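Local coordinates for protein 5-dehydro-2-deoxygluconokinase (Bacillus halodurans C-125, PDB 2QCV) that probably phosphorylates 5-dehydro-2-deoxy-D-gluconate with ATP during myo-inositol breakdown, as a member of the PfkB carbohydrate kinase family, at residues 15-20 / 124-129; 44-49 / 143-148; 220-225 / 245-250. All coordinates share one frame; numbering follows the deposited sequence. Where two conformers were deposited one is given.

Contacts 1 and 2 lie side by side, their centres about 9 Å apart, and join through the neighbouring parallel strands 12-17 and 139-145 of the large mixed sheet. Their segments alternate along the chain (15-20, 44-49, 124-129, 143-148). Two probable hydrogen bonds, Ile15 O to Leu143 N at 2.8 Å and Ile17 N to Leu143 O at 3.0 Å, connect them. Contact 3 follows later in the sequence, its centre about 29 Å from contact 1, across the chain's centre, and 22 Å from contact 2. Contacts 1 and 2 thus join a loop and a helix start to the central parallel strands, while contact 3 secures another helix start on the antiparallel end of the same sheet.

Contact 1 of 3, residues 15-20 / 124-129; sequences IAIGRA and LYLSPE
Arg19 and Leu124 bring the two backbones closest, yet their CA atoms are still 7.7 Å apart, and side chains alone bridge the gap, without a hydrogen bond between the segments. Leu126 directs its side chain at strand 12-17 and places CD2 against the outer arm of Ile17, 3.7 Å from CG1 of that isoleucine and 3.8 Å from its CD1. Ile17 can offer this arm lengthwise because CG1 stands opposite the backbone N (chi1 -180°) and the chain continues nearly straight to CD1. Both side chains also touch Ile64 of strand 61-67, making a small buried apolar cluster. Farther along, the long side chain of Arg19 bends at chi3 (-71°), and its NH2 comes within 3.9 Å of Leu124 CD2, slanting past the methyl. This meeting is only packing; the charge is met by Asp123, whose OD2 forms a salt bridge with Arg19 NE. Gly18, between the two contacting residues, takes a backbone conformation in which a CB would strike the preceding carbonyl O. The two side-chain contacts pack the loop before helix 133-136 against strand 12-17 and the residues that follow it, in the Rossmann-like alpha/beta domain found in PfkB kinases.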
loop_
_atom_site.group_PDB
_atom_site.type_symbol
_atom_site.label_atom_id
_atom_site.label_comp_id
_atom_site.label_asym_id
_atom_site.label_seq_id
_atom_site.Cartn_x
_atom_site.Cartn_y
_atom_site.Cartn_z
ATOM N N ILE A 15 -0.627 25.002 -23.120
ATOM C CA ILE A 15 -1.079 23.691 -22.700
ATOM C C ILE A 15 -0.577 23.530 -21.266
ATOM O O ILE A 15 0.612 23.769 -20.987
ATOM C CB ILE A 15 -0.501 22.578 -23.592
ATOM C CG1 ILE A 15 -1.137 22.660 -24.972
ATOM C CG2 ILE A 15 -0.772 21.186 -22.964
ATOM C CD1 ILE A 15 -0.481 21.680 -25.999
ATOM N N ALA A 16 -1.480 23.201 -20.354
ATOM C CA ALA A 16 -1.119 22.954 -18.956
ATOM C C ALA A 16 -1.154 21.464 -18.680
ATOM O O ALA A 16 -1.870 20.699 -19.341
ATOM C CB ALA A 16 -2.042 23.681 -18.019
ATOM N N ILE A 17 -0.363 21.057 -17.693
ATOM C CA ILE A 17 -0.260 19.651 -17.306
ATOM C C ILE A 17 -0.431 19.555 -15.802
ATOM O O ILE A 17 0.177 20.297 -15.042
ATOM C CB ILE A 17 1.081 18.988 -17.785
ATOM C CG1 ILE A 17 1.179 17.523 -17.377
ATOM C CG2 ILE A 17 2.312 19.763 -17.332
ATOM C CD1 ILE A 17 2.207 16.710 -18.205
ATOM N N GLY A 18 -1.313 18.634 -15.407
ATOM C CA GLY A 18 -1.462 18.240 -14.017
ATOM C C GLY A 18 -2.929 18.011 -13.673
ATOM O O GLY A 18 -3.616 17.262 -14.355
ATOM N N ARG A 19 -3.370 18.643 -12.583
ATOM C CA ARG A 19 -4.664 18.342 -11.954
ATOM C C ARG A 19 -5.831 19.146 -12.493
ATOM O O ARG A 19 -5.808 20.395 -12.509
ATOM C CB ARG A 19 -4.586 18.624 -10.448
ATOM C CG ARG A 19 -5.895 18.458 -9.700
ATOM C CD ARG A 19 -5.625 18.509 -8.167
ATOM N NE ARG A 19 -4.942 17.276 -7.791
ATOM C CZ ARG A 19 -4.175 17.102 -6.716
ATOM N NH1 ARG A 19 -4.009 18.071 -5.819
ATOM N NH2 ARG A 19 -3.603 15.919 -6.535
ATOM N N ALA A 20 -6.893 18.416 -12.830
ATOM C CA ALA A 20 -8.233 18.963 -12.992
ATOM C C ALA A 20 -9.111 18.159 -12.044
ATOM O O ALA A 20 -9.161 16.918 -12.127
ATOM C CB ALA A 20 -8.729 18.846 -14.422
ATOM N N LEU A 124 -2.988 11.987 -10.359
ATOM C CA LEU A 124 -1.638 11.589 -9.985
ATOM C C LEU A 124 -1.166 10.361 -10.746
ATOM O O LEU A 124 0.016 10.066 -10.710
ATOM C CB LEU A 124 -1.549 11.341 -8.471
ATOM C CG LEU A 124 -1.770 12.576 -7.576
ATOM C CD1 LEU A 124 -1.768 12.139 -6.076
ATOM C CD2 LEU A 124 -0.743 13.623 -7.871
ATOM N N TYR A 125 -2.068 9.680 -11.459
ATOM C CA TYR A 125 -1.731 8.516 -12.266
ATOM C C TYR A 125 -1.461 8.823 -13.739
ATOM O O TYR A 125 -1.291 7.909 -14.518
ATOM C CB TYR A 125 -2.826 7.447 -12.106
ATOM C CG TYR A 125 -2.701 6.831 -10.748
ATOM C CD1 TYR A 125 -1.784 5.810 -10.546
ATOM C CD2 TYR A 125 -3.382 7.344 -9.645
ATOM C CE1 TYR A 125 -1.583 5.270 -9.321
ATOM C CE2 TYR A 125 -3.199 6.785 -8.371
ATOM C CZ TYR A 125 -2.290 5.755 -8.226
ATOM O OH TYR A 125 -2.066 5.159 -7.014
ATOM N N LEU A 126 -1.442 10.095 -14.116
ATOM C CA LEU A 126 -0.949 10.481 -15.427
ATOM C C LEU A 126 0.482 9.953 -15.525
ATOM O O LEU A 126 1.276 10.090 -14.581
ATOM C CB LEU A 126 -0.955 12.018 -15.599
ATOM C CG LEU A 126 -0.445 12.592 -16.914
ATOM C CD1 LEU A 126 -1.450 12.256 -18.060
ATOM C CD2 LEU A 126 -0.154 14.129 -16.758
ATOM N N SER A 127 0.778 9.309 -16.625
ATOM C CA SER A 127 2.026 8.588 -16.780
ATOM C C SER A 127 2.775 9.106 -18.004
ATOM O O SER A 127 2.171 9.688 -18.905
ATOM C CB SER A 127 1.750 7.090 -16.901
ATOM O OG SER A 127 1.234 6.814 -18.195
ATOM N N PRO A 128 4.102 8.887 -18.056
ATOM C CA PRO A 128 4.865 9.309 -19.258
ATOM C C PRO A 128 4.312 8.829 -20.606
ATOM O O PRO A 128 4.319 9.595 -21.576
ATOM C CB PRO A 128 6.240 8.709 -18.995
ATOM C CG PRO A 128 6.379 8.674 -17.521
ATOM C CD PRO A 128 4.988 8.316 -17.005
ATOM N N GLU A 129 3.785 7.603 -20.655
ATOM C CA GLU A 129 3.240 7.079 -21.912
ATOM C C GLU A 129 2.005 7.858 -22.379
ATOM O O GLU A 129 1.602 7.752 -23.538
ATOM C CB GLU A 129 2.920 5.601 -21.784
ATOM C CG GLU A 129 1.678 5.333 -20.978
#

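Contact 2 of 3, residues 44-49 / 143-148; sequences GGSPAN and LVSGTA
Pro47, in the first turn of helix 46-56, presses its ring on Ser145 at the end of strand 139-145, and this is the tight, buried part of the contact. CD of the proline lies 3.7 Å from Ser145 CB, and CG of Pro47 is 3.9 Å from the same CB, so the serine methylene carries the packing. Ser145 was deposited in two conformers; in the one described, its OG lies opposite its own carbonyl carbon (chi1 -71°), which aims it at the start of the helix and brings it 3.3 Å from Pro47 CD. The other flank is looser. Ser46 is partly exposed, and the weak hydrogen bond runs from Ser145 OG to Ser46 OG, 3.4 Å apart; resting on the same conformer, that link is doubtful. A triethylene glycol, probably from the crystallisation liquor, lies about 4 Å from the side chain of Ser46. Gly45 is the N-cap, its O receiving Asn49 N at 2.9 Å. Ser46 OG and Asn49 ND2 both bond to the carboxylate of Asp273, which belongs to the Gly-Ala-Gly-Asp sequence that in ribokinase relatives carries the catalytic aspartate. Pro47 thus packs on Ser145 while the side chains of Ser46 and Asn49 hold Asp273, consistent with this helix start positioning that carboxylate.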
loop_
_atom_site.group_PDB
_atom_site.type_symbol
_atom_site.label_atom_id
_atom_site.label_comp_id
_atom_site.label_asym_id
_atom_site.label_seq_id
_atom_site.Cartn_x
_atom_site.Cartn_y
_atom_site.Cartn_z
ATOM N N GLY A 44 -11.909 22.449 -10.460
ATOM C CA GLY A 44 -10.770 23.105 -9.778
ATOM C C GLY A 44 -9.464 22.431 -10.106
ATOM O O GLY A 44 -9.391 21.624 -11.036
ATOM N N GLY A 45 -8.422 22.783 -9.351
ATOM C CA GLY A 45 -7.086 22.297 -9.632
ATOM C C GLY A 45 -6.371 23.444 -10.285
ATOM O O GLY A 45 -6.887 24.058 -11.231
ATOM N N SER A 46 -5.166 23.741 -9.801
ATOM C CA SER A 46 -4.412 24.908 -10.324
ATOM C C SER A 46 -4.233 24.975 -11.857
ATOM O O SER A 46 -4.636 25.973 -12.448
ATOM C CB SER A 46 -3.081 25.052 -9.599
ATOM O OG SER A 46 -2.290 26.005 -10.263
ATOM N N PRO A 47 -3.645 23.940 -12.509
ATOM C CA PRO A 47 -3.533 24.071 -13.966
ATOM C C PRO A 47 -4.855 24.115 -14.735
ATOM O O PRO A 47 -4.936 24.796 -15.743
ATOM C CB PRO A 47 -2.672 22.883 -14.385
ATOM C CG PRO A 47 -2.709 21.944 -13.255
ATOM C CD PRO A 47 -3.034 22.699 -12.012
ATOM N N ALA A 48 -5.869 23.394 -14.280
ATOM C CA ALA A 48 -7.214 23.501 -14.822
ATOM C C ALA A 48 -7.771 24.918 -14.732
ATOM O O ALA A 48 -8.297 25.478 -15.717
ATOM C CB ALA A 48 -8.176 22.451 -14.120
ATOM N N ASN A 49 -7.678 25.516 -13.551
ATOM C CA ASN A 49 -8.117 26.886 -13.352
ATOM C C ASN A 49 -7.385 27.848 -14.273
ATOM O O ASN A 49 -7.970 28.814 -14.780
ATOM C CB ASN A 49 -7.848 27.341 -11.908
ATOM C CG ASN A 49 -8.759 26.729 -10.927
ATOM O OD1 ASN A 49 -9.848 26.224 -11.270
ATOM N ND2 ASN A 49 -8.321 26.747 -9.649
ATOM N N LEU A 143 2.576 25.005 -19.369
ATOM C CA LEU A 143 2.422 25.426 -17.987
ATOM C C LEU A 143 2.474 24.166 -17.107
ATOM O O LEU A 143 1.658 23.254 -17.225
ATOM C CB LEU A 143 1.088 26.176 -17.803
ATOM C CG LEU A 143 0.766 26.834 -16.439
ATOM C CD1 LEU A 143 0.620 25.860 -15.282
ATOM C CD2 LEU A 143 1.740 27.917 -16.085
ATOM N N VAL A 144 3.460 24.128 -16.252
ATOM C CA VAL A 144 3.675 23.029 -15.311
ATOM C C VAL A 144 3.291 23.506 -13.916
ATOM O O VAL A 144 3.760 24.565 -13.496
ATOM C CB VAL A 144 5.146 22.660 -15.306
ATOM C CG1 VAL A 144 5.438 21.616 -14.197
ATOM C CG2 VAL A 144 5.569 22.176 -16.737
ATOM N N SER A 145 2.398 22.802 -13.234
ATOM C CA SER A 145 2.102 23.140 -11.849
ATOM C C SER A 145 2.910 22.235 -10.898
ATOM O O SER A 145 3.098 21.013 -11.127
ATOM C CB SER A 145 0.576 23.144 -11.563
ATOM O OG SER A 145 -0.090 24.263 -12.188
ATOM N N GLY A 146 3.421 22.849 -9.837
ATOM C CA GLY A 146 4.227 22.143 -8.864
ATOM C C GLY A 146 3.605 20.925 -8.212
ATOM O O GLY A 146 4.305 19.949 -7.923
ATOM N N THR A 147 2.302 20.959 -7.963
ATOM C CA THR A 147 1.675 19.848 -7.257
ATOM C C THR A 147 1.700 18.572 -8.091
ATOM O O THR A 147 1.692 17.467 -7.542
ATOM C CB THR A 147 0.244 20.208 -6.786
ATOM O OG1 THR A 147 0.357 21.296 -5.868
ATOM C CG2 THR A 147 -0.456 19.035 -6.109
ATOM N N ALA A 148 1.762 18.714 -9.421
ATOM C CA ALA A 148 1.856 17.555 -10.309
ATOM C C ALA A 148 3.182 16.785 -10.125
ATOM O O ALA A 148 3.323 15.676 -10.628
ATOM C CB ALA A 148 1.675 17.964 -11.765
#

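Contact 3 of 3, residues 220-225 / 245-250; sequences GDNDET and GSFAYT
The Asn222 amide and the Tyr249 ring stand almost upright to one another, their planes 85° apart, and meet at the phenol oxygen. Neither flat group stacks on the other: Asn222 CB approaches the ring on a slant, 3.4 Å from Tyr249 OH, and Asn222 ND2 passes Phe247 CD1 at 4.4 Å, also on a slant. The phenol oxygen lies nearly in the amide plane and accepts from Asn222 ND2 over 3.0 Å, with an almost straight N-H...O angle of 164°. CG of Asn222 lies opposite its own carbonyl carbon (chi1 -68°), carrying the amide off the helix toward the strand. ND2 also donates to His241 NE2, and OD1 accepts from Arg207 NH1, so both ends of the amide are held and its flip is fixed. His241 in turn meets the Phe247 ring nearly at right angles. A water adds a second bridge: it lies 2.6 Å from Tyr249 OH and donates to Asp223 OD1 over 3.0 Å. Asp221 caps the helix start, its OD1 accepting from Asp223 N at 2.7 Å, while Thr225 N reaches Asp221 O at 3.0 Å. This surface contact therefore ties a capped helix N-terminus to a strand mainly through one tyrosine hydroxyl. Strand 246-250 runs antiparallel between strands 236-240 and 255-258. Phe247 and Tyr249 point from it toward the start of helix 222-229, whose Asn222 and Thr225 touch Ile239 of strand 236-240; the alternate residues Ser246, Ala248 and Thr250 pack on helix 289-305, making the sheet here the middle layer between two helices.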
loop_
_atom_site.group_PDB
_atom_site.type_symbol
_atom_site.label_atom_id
_atom_site.label_comp_id
_atom_site.label_asym_id
_atom_site.label_seq_id
_atom_site.Cartn_x
_atom_site.Cartn_y
_atom_site.Cartn_z
ATOM N N GLY A 220 13.464 34.145 2.136
ATOM C CA GLY A 220 14.666 34.378 1.362
ATOM C C GLY A 220 14.685 35.768 0.737
ATOM O O GLY A 220 13.758 36.548 0.900
ATOM N N ASP A 221 15.784 36.055 0.062
ATOM C CA ASP A 221 16.088 37.361 -0.556
ATOM C C ASP A 221 15.935 37.155 -2.051
ATOM O O ASP A 221 16.555 36.232 -2.626
ATOM C CB ASP A 221 17.536 37.733 -0.212
ATOM C CG ASP A 221 18.004 39.049 -0.846
ATOM O OD1 ASP A 221 17.582 39.394 -1.958
ATOM O OD2 ASP A 221 18.838 39.713 -0.224
ATOM N N ASN A 222 15.115 37.979 -2.691
ATOM C CA ASN A 222 14.841 37.811 -4.128
ATOM C C ASN A 222 16.138 37.922 -4.947
ATOM O O ASN A 222 16.271 37.266 -5.990
ATOM C CB ASN A 222 13.838 38.822 -4.643
ATOM C CG ASN A 222 12.439 38.619 -4.088
ATOM O OD1 ASN A 222 12.186 37.732 -3.274
ATOM N ND2 ASN A 222 11.519 39.462 -4.540
ATOM N N ASP A 223 17.061 38.801 -4.526
ATOM C CA ASP A 223 18.311 38.979 -5.276
ATOM C C ASP A 223 19.134 37.685 -5.254
ATOM O O ASP A 223 19.756 37.319 -6.248
ATOM C CB ASP A 223 19.144 40.157 -4.761
ATOM C CG ASP A 223 18.483 41.502 -5.031
ATOM O OD1 ASP A 223 17.694 41.603 -5.999
ATOM O OD2 ASP A 223 18.757 42.457 -4.282
ATOM N N GLU A 224 19.112 36.963 -4.144
ATOM C CA GLU A 224 19.802 35.686 -4.066
ATOM C C GLU A 224 19.089 34.613 -4.866
ATOM O O GLU A 224 19.729 33.784 -5.522
ATOM C CB GLU A 224 19.980 35.254 -2.605
ATOM C CG GLU A 224 20.996 36.132 -1.863
ATOM C CD GLU A 224 22.321 36.207 -2.623
ATOM O OE1 GLU A 224 22.920 35.131 -2.862
ATOM O OE2 GLU A 224 22.736 37.327 -3.023
ATOM N N THR A 225 17.764 34.614 -4.818
ATOM C CA THR A 225 16.963 33.652 -5.582
ATOM C C THR A 225 17.289 33.742 -7.052
ATOM O O THR A 225 17.499 32.713 -7.708
ATOM C CB THR A 225 15.480 33.926 -5.379
ATOM O OG1 THR A 225 15.187 33.763 -3.985
ATOM C CG2 THR A 225 14.590 33.032 -6.242
ATOM N N GLY A 245 2.971 43.445 -3.124
ATOM C CA GLY A 245 3.080 43.483 -4.570
ATOM C C GLY A 245 3.810 42.286 -5.138
ATOM O O GLY A 245 3.975 41.275 -4.470
ATOM N N SER A 246 4.247 42.426 -6.377
ATOM C CA SER A 246 4.937 41.379 -7.082
ATOM C C SER A 246 6.091 41.965 -7.898
ATOM O O SER A 246 6.100 43.148 -8.253
ATOM C CB SER A 246 3.968 40.517 -7.937
ATOM O OG SER A 246 3.132 41.241 -8.801
ATOM N N PHE A 247 7.105 41.140 -8.125
ATOM C CA PHE A 247 8.355 41.587 -8.758
ATOM C C PHE A 247 8.707 40.582 -9.836
ATOM O O PHE A 247 8.632 39.346 -9.601
ATOM C CB PHE A 247 9.428 41.706 -7.695
ATOM C CG PHE A 247 9.031 42.632 -6.574
ATOM C CD1 PHE A 247 8.237 42.173 -5.529
ATOM C CD2 PHE A 247 9.400 43.970 -6.593
ATOM C CE1 PHE A 247 7.834 43.035 -4.514
ATOM C CE2 PHE A 247 8.989 44.830 -5.603
ATOM C CZ PHE A 247 8.222 44.360 -4.548
ATOM N N ALA A 248 9.018 41.075 -11.027
ATOM C CA ALA A 248 9.493 40.235 -12.099
ATOM C C ALA A 248 10.922 40.639 -12.415
ATOM O O ALA A 248 11.260 41.857 -12.463
ATOM C CB ALA A 248 8.613 40.397 -13.327
ATOM N N TYR A 249 11.751 39.639 -12.658
ATOM C CA TYR A 249 13.180 39.831 -12.929
ATOM C C TYR A 249 13.566 39.092 -14.215
ATOM O O TYR A 249 13.159 37.964 -14.387
ATOM C CB TYR A 249 13.987 39.222 -11.778
ATOM C CG TYR A 249 13.639 39.753 -10.397
ATOM C CD1 TYR A 249 14.255 40.901 -9.911
ATOM C CD2 TYR A 249 12.680 39.135 -9.614
ATOM C CE1 TYR A 249 13.957 41.414 -8.653
ATOM C CE2 TYR A 249 12.375 39.598 -8.361
ATOM C CZ TYR A 249 13.025 40.754 -7.874
ATOM O OH TYR A 249 12.718 41.247 -6.667
ATOM N N THR A 250 14.357 39.718 -15.078
ATOM C CA THR A 250 14.813 39.118 -16.338
ATOM C C THR A 250 16.303 38.803 -16.258
ATOM O O THR A 250 17.055 39.440 -15.495
ATOM C CB THR A 250 14.555 40.045 -17.551
ATOM O OG1 THR A 250 15.418 41.187 -17.468
ATOM C CG2 THR A 250 13.103 40.454 -17.575
HETATM O O HOH W 1 14.833 42.483 -5.700
#